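Side-chain contacts in chain length determinant protein (Shigella flexneri, PDB 4E2H), which probably regulates the chain length of the O-antigen polysaccharide of lipopolysaccharide, acting from the inner membrane through the periplasmic domain described here: residues N30-I35 against K123-L128; I51-S56 against N115-K120; V89-V92 against G98-M101; S59-T64 against A104-Q109. All coordinates share one frame; numbering follows the deposited sequence.

Interaction 1 of 4, residues N30-I35 against K123-L128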
loop_
_atom_site.group_PDB
_atom_site.type_symbol
_atom_site.label_atom_id
_atom_site.label_comp_id
_atom_site.label_asym_id
_atom_site.label_seq_id
_atom_site.Cartn_x
_atom_site.Cartn_y
_atom_site.Cartn_z
ATOM N N ASN C 30 -0.609 -6.038 10.805
ATOM C CA ASN C 30 0.325 -5.011 11.205
ATOM C C ASN C 30 1.491 -4.963 10.231
ATOM O O ASN C 30 1.813 -3.902 9.701
ATOM C CB ASN C 30 0.825 -5.284 12.612
ATOM C CG ASN C 30 2.120 -4.585 12.900
ATOM O OD1 ASN C 30 2.171 -3.349 12.985
ATOM N ND2 ASN C 30 3.192 -5.370 13.061
ATOM N N ALA C 31 2.102 -6.124 9.984
ATOM C CA ALA C 31 3.236 -6.219 9.073
ATOM C C ALA C 31 2.908 -5.541 7.759
ATOM O O ALA C 31 3.580 -4.599 7.356
ATOM C CB ALA C 31 3.616 -7.659 8.818
HETATM N N MSE C 32 1.873 -6.018 7.080
HETATM C CA MSE C 32 1.560 -5.473 5.758
HETATM C C MSE C 32 1.270 -3.968 5.764
HETATM O O MSE C 32 1.387 -3.298 4.723
HETATM C CB MSE C 32 0.422 -6.246 5.122
HETATM C CG MSE C 32 0.735 -7.707 5.020
HETATM SE SE MSE C 32 1.642 -8.145 3.392
HETATM C CE MSE C 32 2.476 -9.804 3.979
ATOM N N ASN C 33 0.886 -3.436 6.920
ATOM C CA ASN C 33 0.733 -1.994 7.036
ATOM C C ASN C 33 2.098 -1.279 7.089
ATOM O O ASN C 33 2.277 -0.235 6.459
ATOM C CB ASN C 33 -0.180 -1.611 8.204
ATOM C CG ASN C 33 -1.619 -1.375 7.761
ATOM O OD1 ASN C 33 -1.984 -0.265 7.357
ATOM N ND2 ASN C 33 -2.442 -2.425 7.828
ATOM N N VAL C 34 3.062 -1.856 7.811
ATOM C CA VAL C 34 4.453 -1.412 7.732
ATOM C C VAL C 34 4.982 -1.426 6.298
ATOM O O VAL C 34 5.278 -0.379 5.718
ATOM C CB VAL C 34 5.376 -2.318 8.557
ATOM C CG1 VAL C 34 6.847 -1.935 8.324
ATOM C CG2 VAL C 34 5.022 -2.230 10.013
ATOM N N ILE C 35 5.114 -2.633 5.750
ATOM C CA ILE C 35 5.647 -2.882 4.410
ATOM C C ILE C 35 5.067 -1.997 3.273
ATOM O O ILE C 35 5.815 -1.466 2.454
ATOM C CB ILE C 35 5.512 -4.384 4.080
ATOM C CG1 ILE C 35 6.449 -5.196 4.977
ATOM C CG2 ILE C 35 5.771 -4.663 2.607
ATOM C CD1 ILE C 35 6.078 -6.686 5.075
ATOM N N LYS C 123 8.970 -12.793 3.628
ATOM C CA LYS C 123 10.321 -12.279 3.405
ATOM C C LYS C 123 10.381 -11.641 2.024
ATOM O O LYS C 123 11.081 -10.642 1.808
ATOM C CB LYS C 123 11.395 -13.357 3.576
ATOM C CG LYS C 123 11.666 -14.208 2.338
ATOM C CD LYS C 123 12.717 -15.308 2.617
ATOM C CE LYS C 123 12.404 -16.593 1.814
ATOM N NZ LYS C 123 13.182 -17.798 2.265
ATOM N N ASP C 124 9.626 -12.209 1.090
ATOM C CA ASP C 124 9.504 -11.634 -0.244
ATOM C C ASP C 124 8.972 -10.214 -0.111
ATOM O O ASP C 124 9.647 -9.264 -0.461
ATOM C CB ASP C 124 8.537 -12.453 -1.108
ATOM C CG ASP C 124 9.047 -13.867 -1.415
ATOM O OD1 ASP C 124 10.239 -14.165 -1.146
ATOM O OD2 ASP C 124 8.247 -14.677 -1.951
ATOM N N ASN C 125 7.756 -10.089 0.405
ATOM C CA ASN C 125 7.089 -8.806 0.604
ATOM C C ASN C 125 8.008 -7.766 1.233
ATOM O O ASN C 125 7.992 -6.591 0.843
ATOM C CB ASN C 125 5.856 -8.975 1.512
ATOM C CG ASN C 125 4.591 -9.321 0.747
ATOM O OD1 ASN C 125 3.699 -8.487 0.591
ATOM N ND2 ASN C 125 4.497 -10.564 0.294
ATOM N N ILE C 126 8.780 -8.205 2.231
ATOM C CA ILE C 126 9.720 -7.338 2.939
ATOM C C ILE C 126 10.777 -6.848 1.970
ATOM O O ILE C 126 10.950 -5.648 1.782
ATOM C CB ILE C 126 10.442 -8.072 4.079
ATOM C CG1 ILE C 126 9.469 -8.393 5.204
ATOM C CG2 ILE C 126 11.569 -7.219 4.627
ATOM C CD1 ILE C 126 10.087 -9.223 6.290
ATOM N N ALA C 127 11.474 -7.795 1.356
ATOM C CA ALA C 127 12.488 -7.472 0.384
ATOM C C ALA C 127 11.973 -6.425 -0.588
ATOM O O ALA C 127 12.683 -5.463 -0.880
ATOM C CB ALA C 127 12.930 -8.719 -0.351
ATOM N N LEU C 128 10.739 -6.586 -1.070
ATOM C CA LEU C 128 10.195 -5.680 -2.102
ATOM C C LEU C 128 9.692 -4.335 -1.548
ATOM O O LEU C 128 9.771 -3.308 -2.228
ATOM C CB LEU C 128 9.103 -6.363 -2.946
ATOM C CG LEU C 128 8.248 -5.514 -3.899
ATOM C CD1 LEU C 128 8.731 -5.628 -5.354
ATOM C CD2 LEU C 128 6.782 -5.944 -3.803
#

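Interaction 2 of 4, residues I51-S56 against N115-K120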
loop_
_atom_site.group_PDB
_atom_site.type_symbol
_atom_site.label_atom_id
_atom_site.label_comp_id
_atom_site.label_asym_id
_atom_site.label_seq_id
_atom_site.Cartn_x
_atom_site.Cartn_y
_atom_site.Cartn_z
ATOM N N ILE C 51 -7.908 -16.949 3.888
ATOM C CA ILE C 51 -8.768 -18.118 3.832
ATOM C C ILE C 51 -8.721 -18.750 2.446
ATOM O O ILE C 51 -8.733 -19.994 2.321
ATOM C CB ILE C 51 -10.227 -17.841 4.223
ATOM C CG1 ILE C 51 -10.988 -19.160 4.296
ATOM C CG2 ILE C 51 -10.894 -16.934 3.202
ATOM C CD1 ILE C 51 -10.318 -20.137 5.230
ATOM N N GLY C 52 -8.637 -17.903 1.417
ATOM C CA GLY C 52 -8.570 -18.378 0.045
ATOM C C GLY C 52 -7.313 -19.202 -0.127
ATOM O O GLY C 52 -7.278 -20.183 -0.875
ATOM N N ARG C 53 -6.272 -18.786 0.581
ATOM C CA ARG C 53 -5.002 -19.470 0.530
ATOM C C ARG C 53 -5.159 -20.881 1.074
ATOM O O ARG C 53 -4.670 -21.836 0.478
ATOM C CB ARG C 53 -3.988 -18.689 1.357
ATOM C CG ARG C 53 -2.565 -19.133 1.169
ATOM C CD ARG C 53 -1.580 -17.971 1.275
ATOM N NE ARG C 53 -0.322 -18.374 0.659
ATOM C CZ ARG C 53 0.213 -17.793 -0.404
ATOM N NH1 ARG C 53 -0.375 -16.738 -0.952
ATOM N NH2 ARG C 53 1.350 -18.261 -0.897
ATOM N N PHE C 54 -5.847 -20.994 2.210
ATOM C CA PHE C 54 -6.090 -22.272 2.880
ATOM C C PHE C 54 -6.925 -23.230 2.050
ATOM O O PHE C 54 -6.548 -24.390 1.847
ATOM C CB PHE C 54 -6.805 -22.031 4.210
ATOM C CG PHE C 54 -7.045 -23.293 5.013
ATOM C CD1 PHE C 54 -7.984 -24.232 4.599
ATOM C CD2 PHE C 54 -6.348 -23.526 6.194
ATOM C CE1 PHE C 54 -8.208 -25.385 5.334
ATOM C CE2 PHE C 54 -6.571 -24.680 6.941
ATOM C CZ PHE C 54 -7.498 -25.609 6.509
ATOM N N SER C 55 -8.081 -22.761 1.595
ATOM C CA SER C 55 -8.937 -23.593 0.760
ATOM C C SER C 55 -8.188 -24.073 -0.483
ATOM O O SER C 55 -8.495 -25.118 -1.042
ATOM C CB SER C 55 -10.164 -22.815 0.317
ATOM O OG SER C 55 -9.831 -21.921 -0.723
ATOM N N SER C 56 -7.203 -23.316 -0.940
ATOM C CA SER C 56 -6.534 -23.748 -2.156
ATOM C C SER C 56 -5.628 -24.931 -1.820
ATOM O O SER C 56 -5.685 -25.959 -2.475
ATOM C CB SER C 56 -5.792 -22.595 -2.856
ATOM O OG SER C 56 -4.479 -22.409 -2.342
ATOM N N ASN C 115 1.259 -22.121 6.538
ATOM C CA ASN C 115 2.120 -21.296 7.374
ATOM C C ASN C 115 3.550 -21.333 6.870
ATOM O O ASN C 115 4.316 -20.372 7.043
ATOM C CB ASN C 115 2.041 -21.675 8.848
ATOM C CG ASN C 115 1.095 -20.779 9.620
ATOM O OD1 ASN C 115 1.467 -19.665 10.041
ATOM N ND2 ASN C 115 -0.144 -21.254 9.811
ATOM N N GLN C 116 3.901 -22.439 6.222
ATOM C CA GLN C 116 5.177 -22.522 5.535
ATOM C C GLN C 116 5.236 -21.574 4.314
ATOM O O GLN C 116 6.142 -20.753 4.218
ATOM C CB GLN C 116 5.465 -23.965 5.141
ATOM C CG GLN C 116 6.630 -24.577 5.881
ATOM C CD GLN C 116 7.520 -25.398 4.954
ATOM O OE1 GLN C 116 7.324 -25.413 3.730
ATOM N NE2 GLN C 116 8.506 -26.084 5.532
ATOM N N GLU C 117 4.276 -21.686 3.392
ATOM C CA GLU C 117 4.192 -20.787 2.230
ATOM C C GLU C 117 4.179 -19.333 2.673
ATOM O O GLU C 117 4.710 -18.471 1.994
ATOM C CB GLU C 117 2.905 -21.024 1.425
ATOM C CG GLU C 117 2.813 -22.307 0.595
ATOM C CD GLU C 117 1.410 -22.499 -0.006
ATOM O OE1 GLU C 117 0.545 -21.612 0.209
ATOM O OE2 GLU C 117 1.157 -23.527 -0.686
ATOM N N LEU C 118 3.542 -19.066 3.806
ATOM C CA LEU C 118 3.318 -17.701 4.242
ATOM C C LEU C 118 4.603 -17.036 4.726
ATOM O O LEU C 118 4.859 -15.869 4.419
ATOM C CB LEU C 118 2.253 -17.647 5.332
ATOM C CG LEU C 118 1.272 -16.468 5.264
ATOM C CD1 LEU C 118 1.126 -15.940 3.845
ATOM C CD2 LEU C 118 -0.098 -16.888 5.818
ATOM N N GLU C 119 5.421 -17.762 5.475
ATOM C CA GLU C 119 6.639 -17.144 5.975
ATOM C C GLU C 119 7.609 -16.780 4.842
ATOM O O GLU C 119 8.318 -15.780 4.926
ATOM C CB GLU C 119 7.297 -17.986 7.076
ATOM C CG GLU C 119 6.386 -18.222 8.288
ATOM C CD GLU C 119 5.624 -16.972 8.728
ATOM O OE1 GLU C 119 6.223 -15.874 8.737
ATOM O OE2 GLU C 119 4.424 -17.089 9.064
ATOM N N LYS C 120 7.615 -17.574 3.775
ATOM C CA LYS C 120 8.416 -17.256 2.596
ATOM C C LYS C 120 7.909 -16.008 1.870
ATOM O O LYS C 120 8.697 -15.155 1.459
ATOM C CB LYS C 120 8.439 -18.441 1.628
ATOM C CG LYS C 120 8.806 -18.070 0.204
ATOM C CD LYS C 120 10.237 -18.495 -0.134
ATOM C CE LYS C 120 10.584 -18.240 -1.610
ATOM N NZ LYS C 120 11.123 -16.859 -1.866
HETATM O O HOH W 1 -1.546 -23.255 -1.335
#

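Interaction 3 of 4, residues V89-V92 against G98-M101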
loop_
_atom_site.group_PDB
_atom_site.type_symbol
_atom_site.label_atom_id
_atom_site.label_comp_id
_atom_site.label_asym_id
_atom_site.label_seq_id
_atom_site.Cartn_x
_atom_site.Cartn_y
_atom_site.Cartn_z
ATOM N N VAL C 89 -16.014 -28.455 5.179
ATOM C CA VAL C 89 -15.101 -29.528 4.822
ATOM C C VAL C 89 -15.555 -30.809 5.475
ATOM O O VAL C 89 -16.049 -30.796 6.608
ATOM C CB VAL C 89 -13.687 -29.221 5.296
ATOM C CG1 VAL C 89 -13.292 -27.846 4.809
ATOM C CG2 VAL C 89 -13.621 -29.292 6.827
ATOM N N SER C 90 -15.384 -31.918 4.770
ATOM C CA SER C 90 -15.845 -33.199 5.282
ATOM C C SER C 90 -14.925 -34.318 4.823
ATOM O O SER C 90 -14.471 -34.335 3.671
ATOM C CB SER C 90 -17.274 -33.485 4.813
ATOM O OG SER C 90 -17.263 -34.068 3.520
ATOM N N TYR C 91 -14.655 -35.252 5.726
ATOM C CA TYR C 91 -13.888 -36.432 5.373
ATOM C C TYR C 91 -14.684 -37.716 5.660
ATOM O O TYR C 91 -15.418 -37.808 6.655
ATOM C CB TYR C 91 -12.534 -36.432 6.085
ATOM C CG TYR C 91 -11.773 -37.709 5.900
ATOM C CD1 TYR C 91 -11.093 -37.966 4.725
ATOM C CD2 TYR C 91 -11.756 -38.677 6.898
ATOM C CE1 TYR C 91 -10.398 -39.154 4.548
ATOM C CE2 TYR C 91 -11.066 -39.867 6.730
ATOM C CZ TYR C 91 -10.392 -40.102 5.553
ATOM O OH TYR C 91 -9.708 -41.285 5.393
ATOM N N VAL C 92 -14.534 -38.702 4.780
ATOM C CA VAL C 92 -15.296 -39.950 4.861
ATOM C C VAL C 92 -14.452 -41.128 5.355
ATOM O O VAL C 92 -13.690 -41.715 4.578
ATOM C CB VAL C 92 -15.863 -40.334 3.485
ATOM C CG1 VAL C 92 -16.585 -41.676 3.575
ATOM C CG2 VAL C 92 -16.785 -39.248 2.967
ATOM N N GLY C 98 -12.729 -42.057 13.897
ATOM C CA GLY C 98 -11.630 -42.124 12.949
ATOM C C GLY C 98 -11.997 -41.563 11.585
ATOM O O GLY C 98 -11.471 -41.997 10.554
ATOM N N ALA C 99 -12.953 -40.639 11.585
ATOM C CA ALA C 99 -13.209 -39.769 10.455
ATOM C C ALA C 99 -12.977 -38.376 11.008
ATOM O O ALA C 99 -12.714 -37.428 10.272
ATOM C CB ALA C 99 -14.646 -39.926 9.981
ATOM N N GLN C 100 -13.069 -38.279 12.330
ATOM C CA GLN C 100 -12.960 -37.022 13.048
ATOM C C GLN C 100 -11.537 -36.714 13.557
ATOM O O GLN C 100 -11.224 -35.558 13.853
ATOM C CB GLN C 100 -13.951 -36.997 14.216
ATOM C CG GLN C 100 -13.712 -35.904 15.226
ATOM C CD GLN C 100 -14.154 -36.301 16.636
ATOM O OE1 GLN C 100 -13.708 -37.328 17.182
ATOM N NE2 GLN C 100 -15.047 -35.495 17.230
HETATM N N MSE C 101 -10.670 -37.713 13.704
HETATM C CA MSE C 101 -9.279 -37.385 14.049
HETATM C C MSE C 101 -8.506 -37.185 12.755
HETATM O O MSE C 101 -7.506 -36.477 12.705
HETATM C CB MSE C 101 -8.624 -38.452 14.946
HETATM C CG MSE C 101 -9.240 -38.581 16.350
HETATM SE SE MSE C 101 -8.686 -40.199 17.322
HETATM C CE MSE C 101 -9.782 -40.017 18.939
#

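Interaction 4 of 4, residues S59-T64 against A104-Q109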
loop_
_atom_site.group_PDB
_atom_site.type_symbol
_atom_site.label_atom_id
_atom_site.label_comp_id
_atom_site.label_asym_id
_atom_site.label_seq_id
_atom_site.Cartn_x
_atom_site.Cartn_y
_atom_site.Cartn_z
ATOM N N SER C 59 -7.854 -27.855 -1.555
ATOM C CA SER C 59 -8.250 -28.442 -2.827
ATOM C C SER C 59 -7.147 -29.340 -3.361
ATOM O O SER C 59 -7.414 -30.328 -4.035
ATOM C CB SER C 59 -8.527 -27.343 -3.859
ATOM O OG SER C 59 -9.445 -26.380 -3.363
ATOM N N ALA C 60 -5.899 -28.977 -3.095
ATOM C CA ALA C 60 -4.794 -29.789 -3.568
ATOM C C ALA C 60 -4.758 -31.087 -2.773
ATOM O O ALA C 60 -4.541 -32.155 -3.337
ATOM C CB ALA C 60 -3.489 -29.043 -3.452
ATOM N N LEU C 61 -5.000 -30.998 -1.468
ATOM C CA LEU C 61 -4.955 -32.182 -0.614
ATOM C C LEU C 61 -6.024 -33.180 -1.052
ATOM O O LEU C 61 -5.774 -34.390 -1.110
ATOM C CB LEU C 61 -5.163 -31.802 0.840
ATOM C CG LEU C 61 -5.037 -32.928 1.861
ATOM C CD1 LEU C 61 -3.780 -33.756 1.601
ATOM C CD2 LEU C 61 -5.054 -32.364 3.296
ATOM N N ALA C 62 -7.205 -32.662 -1.388
ATOM C CA ALA C 62 -8.313 -33.503 -1.826
ATOM C C ALA C 62 -8.105 -34.063 -3.237
ATOM O O ALA C 62 -8.312 -35.252 -3.455
ATOM C CB ALA C 62 -9.660 -32.763 -1.701
ATOM N N GLU C 63 -7.699 -33.222 -4.188
ATOM C CA GLU C 63 -7.273 -33.699 -5.502
ATOM C C GLU C 63 -6.440 -34.974 -5.365
ATOM O O GLU C 63 -6.701 -35.967 -6.046
ATOM C CB GLU C 63 -6.456 -32.617 -6.239
ATOM C CG GLU C 63 -5.190 -33.117 -6.996
ATOM C CD GLU C 63 -4.065 -32.031 -7.154
ATOM O OE1 GLU C 63 -3.905 -31.489 -8.259
ATOM O OE2 GLU C 63 -3.325 -31.742 -6.195
ATOM N N THR C 64 -5.436 -34.950 -4.488
ATOM C CA THR C 64 -4.485 -36.058 -4.426
ATOM C C THR C 64 -5.003 -37.247 -3.631
ATOM O O THR C 64 -4.624 -38.384 -3.896
ATOM C CB THR C 64 -3.089 -35.634 -3.877
ATOM O OG1 THR C 64 -3.159 -35.418 -2.463
ATOM C CG2 THR C 64 -2.592 -34.365 -4.562
ATOM N N ALA C 104 -9.470 -33.643 11.213
ATOM C CA ALA C 104 -8.857 -32.563 11.958
ATOM C C ALA C 104 -7.366 -32.516 11.728
ATOM O O ALA C 104 -6.752 -31.449 11.852
ATOM C CB ALA C 104 -9.165 -32.680 13.439
ATOM N N GLN C 105 -6.768 -33.653 11.397
ATOM C CA GLN C 105 -5.330 -33.647 11.169
ATOM C C GLN C 105 -5.004 -33.090 9.774
ATOM O O GLN C 105 -4.045 -32.343 9.608
ATOM C CB GLN C 105 -4.738 -35.036 11.387
ATOM C CG GLN C 105 -4.248 -35.723 10.128
ATOM C CD GLN C 105 -3.408 -36.949 10.447
ATOM O OE1 GLN C 105 -2.904 -37.099 11.569
ATOM N NE2 GLN C 105 -3.248 -37.834 9.459
ATOM N N TYR C 106 -5.832 -33.433 8.792
ATOM C CA TYR C 106 -5.656 -32.976 7.423
ATOM C C TYR C 106 -5.843 -31.471 7.274
ATOM O O TYR C 106 -5.333 -30.836 6.336
ATOM C CB TYR C 106 -6.595 -33.741 6.497
ATOM C CG TYR C 106 -6.083 -35.129 6.184
ATOM C CD1 TYR C 106 -4.836 -35.537 6.638
ATOM C CD2 TYR C 106 -6.835 -36.027 5.428
ATOM C CE1 TYR C 106 -4.350 -36.799 6.360
ATOM C CE2 TYR C 106 -6.350 -37.294 5.132
ATOM C CZ TYR C 106 -5.106 -37.677 5.604
ATOM O OH TYR C 106 -4.599 -38.933 5.329
ATOM N N ILE C 107 -6.580 -30.909 8.216
ATOM C CA ILE C 107 -6.731 -29.467 8.332
ATOM C C ILE C 107 -5.520 -28.861 9.011
ATOM O O ILE C 107 -5.059 -27.796 8.620
ATOM C CB ILE C 107 -7.962 -29.131 9.171
ATOM C CG1 ILE C 107 -9.220 -29.239 8.294
ATOM C CG2 ILE C 107 -7.810 -27.761 9.839
ATOM C CD1 ILE C 107 -10.516 -29.183 9.071
ATOM N N GLN C 108 -5.018 -29.537 10.041
ATOM C CA GLN C 108 -3.799 -29.099 10.702
ATOM C C GLN C 108 -2.597 -29.351 9.790
ATOM O O GLN C 108 -1.528 -28.781 9.991
ATOM C CB GLN C 108 -3.627 -29.810 12.044
ATOM C CG GLN C 108 -2.455 -29.318 12.885
ATOM C CD GLN C 108 -2.552 -27.835 13.242
ATOM O OE1 GLN C 108 -3.635 -27.331 13.586
ATOM N NE2 GLN C 108 -1.412 -27.126 13.165
ATOM N N GLN C 109 -2.781 -30.189 8.773
ATOM C CA GLN C 109 -1.695 -30.511 7.867
ATOM C C GLN C 109 -1.600 -29.416 6.815
ATOM O O GLN C 109 -0.510 -29.060 6.343
ATOM C CB GLN C 109 -1.925 -31.869 7.207
ATOM C CG GLN C 109 -1.004 -32.158 6.022
ATOM C CD GLN C 109 -1.333 -33.480 5.348
ATOM O OE1 GLN C 109 -1.170 -34.546 5.943
ATOM N NE2 GLN C 109 -1.823 -33.417 4.112
#

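Interaction 1 of 4, residues N30-I35 against K123-L128
The amide oxygen OD1 of N125 has two partners: the hydroxyl of Y36 hydrogen-bonds to it, and the selenium of M32, a selenomethionine, lies against it. SE stands 3.5 Å from N125 OD1, and the terminal CE of M32 is 3.9 Å from N125 CG, the two side chains crossing at about a right angle. A bend at chi2 (-88°) carries the end of M32 there, since its CB does not itself aim at the other helix. The second half of the amide is held separately, N125 ND2 bonding to D121 O one turn back on its own helix. Beside it, I35 divides its branches. Its CG2 touches the backbone of N125, 3.4 Å from N125 O, while its CD1 meets I126 CG1 at 3.8 Å, the two isoleucines crossing nearly perpendicularly. Segments 30-35 and 123-128 run roughly parallel, at 22°, with axes 10.2 Å apart, a spacing that medium-sized and long side chains fill. With no hydrogen bond passing between the two segments, van der Waals packing joins them, and the buried amide takes its polar partners from residues just outside.

Interaction 2 of 4, residues I51-S56 against N115-K120
R53 and E117 form a salt bridge between helix 43-65 and helix 97-164. R53 NE reaches E117 OE1 at 3.4 Å with an N-H...O angle of 131°, a weak hydrogen bond, and the guanidinium and carboxylate planes stand 87° apart, so the two groups do not meet in the coplanar, two-bond manner. The CB of R53 already points toward the partner helix; CG opposite N across the CA-CB bond (chi1 -168°) and a bend at chi2 complete the reach. L118 CD1 covers one face of the guanidinium and lies 4.2 Å from R53 CD, an apolar cover suited to the arginine's flat, poorly hydrated face. The other carboxylate oxygen is served differently: a water donates to E117 OE2 at 2.8 Å and also to S56 OG at 3.2 Å, bridging the helices. S56 OG in turn gives its own proton to R53 O at 2.9 Å, and S55 OG donates to G52 O at 3.1 Å. Both serines thus satisfy their hydroxyls on carbonyls of the preceding turn, as serines in helices commonly do. R233 of the second subunit makes a long, weak ion pair with E117 OE2 and packs on R53, bringing the charges to the subunit interface. Such helix pairing, a weak salt bridge beside a water bridge, belongs to the mixed alpha/beta base from which the long helix of Wzz-type chain length regulators extends.

Interaction 3 of 4, residues V89-V92 against G98-M101
Y91 turns the edge of its ring to the start of helix 97-164, weakly bonded here, where the antiparallel sheet of the alpha/beta base domain meets the long helix. Strand 87-92 is an inner strand of that sheet: Y91 pairs through its backbone with S13 of one neighbour, S90 with T75 of the other. Alternation along the strand turns Y91 toward the helix and S90 and V92 away from it. From the backbone, the CB of Y91 heads for the helix and comes within 4.3 Å of A99 O. CG sits anti to the backbone N (chi1 172°), which swings the ring alongside the helix start. CD2 makes the main contact, 3.7 Å from A99 O and 4.0 Å from A99 CA, both near the plane of the ring at its edge; the carbonyl oxygen therefore faces the weakly positive C-H rim and not the pi cloud. Further out, CE2 has G98 O at 4.4 Å, again edge-on. The hydroxyl OH touches neither G98 nor A99, while K102, L103 and L74 give the side chain further packing. A99 brings only a methyl, which lets its backbone come close to the ring edge, and G98 adds no side chain at all. The methyl of A99 settles over the strand backbone, its CB 4.0 Å from Y91 O.

Interaction 4 of 4, residues S59-T64 against A104-Q109
L61 reaches helix 97-164 with both of its methyl groups. CD2 rests on the backbone and root of Y106, 3.4 Å from Y106 O and 3.8 Å from Y106 CB, meeting the ring itself only obliquely. L61 CD1 lies 3.2 Å from Q109 NE2, a close contact without a hydrogen bond, to be read with caution because it depends on how an exposed amide was modelled; CD2 is also near that nitrogen, at 3.5 Å. Leucine suits this place because its forked end can address two residues a turn apart on the partner helix. Its CG is trans to N (chi1 -176°), which directs the fork toward the other helix. Q109 answers with a chain extended beyond CG that brings NE2 to both leucine methyls, the two side chains crossing at a slant. The segments belong to helix 43-65 and the N-terminal part of helix 97-164, two helices of the alpha/beta base domain of this Wzz protein, and the neighbouring sheet adds L74, which packs on L61 and A62. Farther round, Y106 touches L65 in the next turn of the first helix, and I107, turned to the other side, packs on F54 and F58. On helix 43-65 itself, T64 OG1 donates to L61 O at 3.1 Å, the donor sitting above the carbonyl plane. A60 packs on V235, and E63 on M236, both of the second subunit.

All four contacts use helix 97-164, met in the order interaction 3, 4, 2 and 1 from its start, and along the chain they are nested in the same order, each inside the loop closed by the next. Interactions 3 and 4, with centres about 11 Å apart, join through V89 CG2 and I107 CD1 at 3.8 Å; interactions 4 and 2, about 13 Å apart, join where F54 CE2 lies 3.8 Å from I107 O. I107 of interaction 4 thus touches both interaction 3 and interaction 2. Interaction 1 follows about 16 Å beyond interaction 2, centre to centre, and lies about 3 Å from the centre of the chain. Interactions 1, 2 and 4 also touch the second subunit, whereas interaction 3 does not.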